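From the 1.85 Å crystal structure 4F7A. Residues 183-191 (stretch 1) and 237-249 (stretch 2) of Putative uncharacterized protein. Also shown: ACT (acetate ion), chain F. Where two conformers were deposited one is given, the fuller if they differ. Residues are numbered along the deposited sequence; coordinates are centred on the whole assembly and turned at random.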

# COMPACT_ATOMS: atom_id res chain seq x y z
N LYS A 183 -3.68 -25.63 -0.98
CA LYS A 183 -2.69 -25.79 0.09
C LYS A 183 -1.27 -25.57 -0.41
O LYS A 183 -0.51 -24.85 0.23
CB LYS A 183 -2.84 -27.18 0.74
CG LYS A 183 -2.06 -27.38 2.01
CD LYS A 183 -2.30 -28.79 2.56
CE LYS A 183 -3.55 -28.85 3.40
NZ LYS A 183 -3.81 -30.25 3.89
N SER A 184 -0.91 -26.16 -1.56
CA SER A 184 0.47 -26.11 -2.06
C SER A 184 0.96 -24.73 -2.51
O SER A 184 2.16 -24.53 -2.68
CB SER A 184 0.67 -27.11 -3.20
OG SER A 184 -0.10 -26.78 -4.36
N ILE A 185 0.03 -23.80 -2.72
CA ILE A 185 0.37 -22.46 -3.20
C ILE A 185 0.10 -21.38 -2.17
O ILE A 185 0.27 -20.19 -2.46
CB ILE A 185 -0.39 -22.11 -4.53
CG1 ILE A 185 -1.91 -22.14 -4.34
CG2 ILE A 185 -0.01 -23.07 -5.62
CD1 ILE A 185 -2.70 -21.54 -5.54
N ASN A 186 -0.26 -21.77 -0.95
CA ASN A 186 -0.59 -20.77 0.08
C ASN A 186 0.65 -20.12 0.70
O ASN A 186 1.20 -20.62 1.67
CB ASN A 186 -1.42 -21.41 1.19
CG ASN A 186 -1.90 -20.38 2.20
OD1 ASN A 186 -1.82 -19.17 1.95
ND2 ASN A 186 -2.40 -20.85 3.35
N MSE A 187 1.07 -18.99 0.16
CA MSE A 187 2.00 -18.11 0.88
C MSE A 187 1.38 -16.78 1.27
O MSE A 187 2.11 -15.88 1.64
CB MSE A 187 3.24 -17.81 0.01
CG MSE A 187 4.13 -18.98 -0.19
SE MSE A 187 5.62 -18.44 -1.33
CE MSE A 187 6.29 -16.88 -0.39
N CYS A 188 0.06 -16.65 1.21
CA CYS A 188 -0.58 -15.35 1.50
C CYS A 188 -1.70 -15.45 2.54
O CYS A 188 -2.49 -14.52 2.67
CB CYS A 188 -1.09 -14.70 0.22
SG CYS A 188 -2.32 -15.69 -0.63
N ASN A 189 -1.73 -16.54 3.30
CA ASN A 189 -2.74 -16.79 4.35
C ASN A 189 -4.14 -17.00 3.74
O ASN A 189 -5.15 -16.52 4.27
CB ASN A 189 -2.73 -15.69 5.42
CG ASN A 189 -3.53 -16.08 6.69
OD1 ASN A 189 -3.62 -17.25 7.05
ND2 ASN A 189 -4.08 -15.08 7.37
N CYS A 190 -4.17 -17.75 2.62
CA CYS A 190 -5.41 -18.22 1.99
C CYS A 190 -5.35 -19.75 1.87
O CYS A 190 -4.84 -20.30 0.88
CB CYS A 190 -5.64 -17.57 0.63
SG CYS A 190 -6.01 -15.83 0.73
N PRO A 191 -5.81 -20.44 2.90
CA PRO A 191 -5.62 -21.89 2.91
C PRO A 191 -6.71 -22.66 2.19
O PRO A 191 -6.61 -23.88 2.07
CB PRO A 191 -5.67 -22.23 4.41
CG PRO A 191 -6.62 -21.21 4.96
CD PRO A 191 -6.25 -19.94 4.21
N SER A 237 -8.67 -10.38 11.90
CA SER A 237 -7.22 -10.22 11.65
C SER A 237 -6.51 -11.54 11.41
O SER A 237 -5.49 -11.59 10.73
CB SER A 237 -6.54 -9.46 12.79
OG SER A 237 -7.09 -8.15 12.87
N ASP A 238 -7.09 -12.63 11.92
CA ASP A 238 -6.51 -13.96 11.70
C ASP A 238 -6.51 -14.32 10.21
O ASP A 238 -5.78 -15.19 9.80
CB ASP A 238 -7.24 -15.02 12.52
CG ASP A 238 -7.04 -14.84 14.02
OD1 ASP A 238 -6.00 -14.29 14.43
OD2 ASP A 238 -7.93 -15.26 14.78
N GLU A 239 -7.31 -13.62 9.41
CA GLU A 239 -7.42 -13.88 7.97
C GLU A 239 -6.73 -12.80 7.10
O GLU A 239 -6.94 -12.72 5.89
CB GLU A 239 -8.90 -14.05 7.57
CG GLU A 239 -9.55 -15.25 8.29
CD GLU A 239 -10.87 -15.72 7.69
OE1 GLU A 239 -11.54 -14.97 6.95
OE2 GLU A 239 -11.27 -16.85 8.02
N ASN A 240 -5.90 -11.98 7.73
CA ASN A 240 -5.23 -10.90 6.99
C ASN A 240 -4.38 -11.53 5.86
O ASN A 240 -3.77 -12.56 6.05
CB ASN A 240 -4.30 -10.11 7.93
CG ASN A 240 -5.03 -9.14 8.80
OD1 ASN A 240 -6.26 -8.98 8.68
ND2 ASN A 240 -4.29 -8.48 9.70
N ILE A 241 -4.38 -10.89 4.70
CA ILE A 241 -3.51 -11.32 3.61
C ILE A 241 -2.11 -10.80 3.95
O ILE A 241 -1.90 -9.60 4.12
CB ILE A 241 -3.96 -10.76 2.25
CG1 ILE A 241 -5.45 -11.10 1.99
CG2 ILE A 241 -3.04 -11.27 1.11
CD1 ILE A 241 -5.86 -12.60 2.13
N GLN A 242 -1.17 -11.73 4.03
CA GLN A 242 0.19 -11.43 4.43
C GLN A 242 1.10 -12.53 3.91
O GLN A 242 0.73 -13.69 3.90
CB GLN A 242 0.31 -11.32 5.94
CG GLN A 242 -0.23 -12.49 6.73
CD GLN A 242 -0.26 -12.20 8.22
OE1 GLN A 242 -0.28 -11.06 8.62
NE2 GLN A 242 -0.26 -13.24 9.02
N ILE A 243 2.28 -12.13 3.46
CA ILE A 243 3.19 -13.04 2.77
C ILE A 243 4.18 -13.72 3.71
O ILE A 243 4.87 -13.04 4.49
CB ILE A 243 3.99 -12.32 1.69
CG1 ILE A 243 3.06 -11.66 0.67
CG2 ILE A 243 4.99 -13.33 1.00
CD1 ILE A 243 2.10 -12.61 -0.10
N SER A 244 4.27 -15.03 3.60
CA SER A 244 5.26 -15.81 4.34
C SER A 244 5.41 -17.20 3.78
O SER A 244 4.51 -17.73 3.11
CB SER A 244 4.90 -15.90 5.84
OG SER A 244 3.70 -16.66 6.05
N GLY A 245 6.55 -17.80 4.09
CA GLY A 245 6.83 -19.20 3.78
C GLY A 245 7.84 -19.33 2.65
O GLY A 245 8.24 -18.32 2.03
N LYS A 246 8.24 -20.56 2.40
CA LYS A 246 9.21 -20.91 1.35
C LYS A 246 10.52 -20.11 1.41
O LYS A 246 11.11 -19.80 0.38
CB LYS A 246 8.56 -20.83 -0.04
CG LYS A 246 7.42 -21.85 -0.25
CD LYS A 246 7.05 -22.00 -1.73
CE LYS A 246 6.00 -23.07 -1.97
NZ LYS A 246 6.63 -24.41 -2.14
N GLY A 247 10.96 -19.80 2.62
CA GLY A 247 12.20 -19.03 2.82
C GLY A 247 12.10 -17.51 2.63
O GLY A 247 13.10 -16.81 2.79
N TYR A 248 10.91 -16.99 2.32
CA TYR A 248 10.72 -15.54 2.22
C TYR A 248 11.16 -14.84 3.50
O TYR A 248 10.89 -15.32 4.58
CB TYR A 248 9.26 -15.22 1.97
CG TYR A 248 8.91 -13.75 1.87
CD1 TYR A 248 9.12 -13.04 0.69
CD2 TYR A 248 8.34 -13.08 2.94
CE1 TYR A 248 8.77 -11.71 0.57
CE2 TYR A 248 7.98 -11.73 2.84
CZ TYR A 248 8.19 -11.06 1.65
OH TYR A 248 7.83 -9.73 1.56
N GLN A 249 11.83 -13.72 3.36
CA GLN A 249 12.23 -12.91 4.51
C GLN A 249 11.58 -11.55 4.33
O GLN A 249 11.50 -11.05 3.20
CB GLN A 249 13.76 -12.75 4.55
CG GLN A 249 14.56 -14.07 4.60
CD GLN A 249 14.48 -14.74 5.94
OE1 GLN A 249 15.33 -14.54 6.80
NE2 GLN A 249 13.44 -15.56 6.12
C ACT F . 10.10 -20.50 6.39
O ACT F . 9.70 -19.92 5.34
OXT ACT F . 11.20 -21.11 6.31
CH3 ACT F . 9.33 -20.46 7.68
O HOH W 1 3.33 -20.37 3.45
O HOH W 2 -7.32 -14.86 4.32

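The two stretches are joined by backbone hydrogen bonds, by the side chain of N189 and by apolar packing, with a loop, 186-190, lying along the strand 241-243 and the residues next to it. S244 N donates to M187 O (3.0 Å, 162° at the hydrogen), and Q242 N makes a longer, weak hydrogen bond to C188 O (3.4 Å). CA-H...O contacts line the same seam: I243 CA lies 3.2 Å from M187 O and C188 CA 3.2 Å from Q242 O, between the two bonds, and I241 CA lies 3.5 Å from C188 O, beyond the weaker one. M187 O thus receives both an amide and a CA-H group from consecutive residues.

The side chain of N189 supplies the other direct hydrogen bonds. Its CB points toward stretch 2, and ND2 donates to N240 O (2.9 Å) and to D238 O (3.0 Å), both nearly linear, so one amide group caters for two carbonyls just ahead of the strand. N186 works within its own loop: OD1 accepts from C188 N (3.2 Å) and C190 N (2.8 Å), so the backbone of C188 and C190 is held to that side chain.

Two waters extend the polar network. Water 1 donates to N186 O (2.8 Å) and S244 O (2.9 Å); water 2 donates to N189 O and E239 O, at 2.7 Å each.

Apolar packing accompanies this framework. C188 CB meets I243 CD1 at 3.8 Å and I241 CG2 at 4.0 Å, while C190 SG reaches I241 CD1 at 3.5 Å. The selenomethionine M187, the residue most covered by the other stretch, places CE 4.0 Å from I243 CG2 and 4.1 Å from Y248 CB; its SE lies 3.9 Å from K246 CD, against the aliphatic part of that lysine. The type I' turn from G245 to Y248, closed by Y248 N donating to G245 O (3.0 Å), brings K246 and Y248 to this side chain.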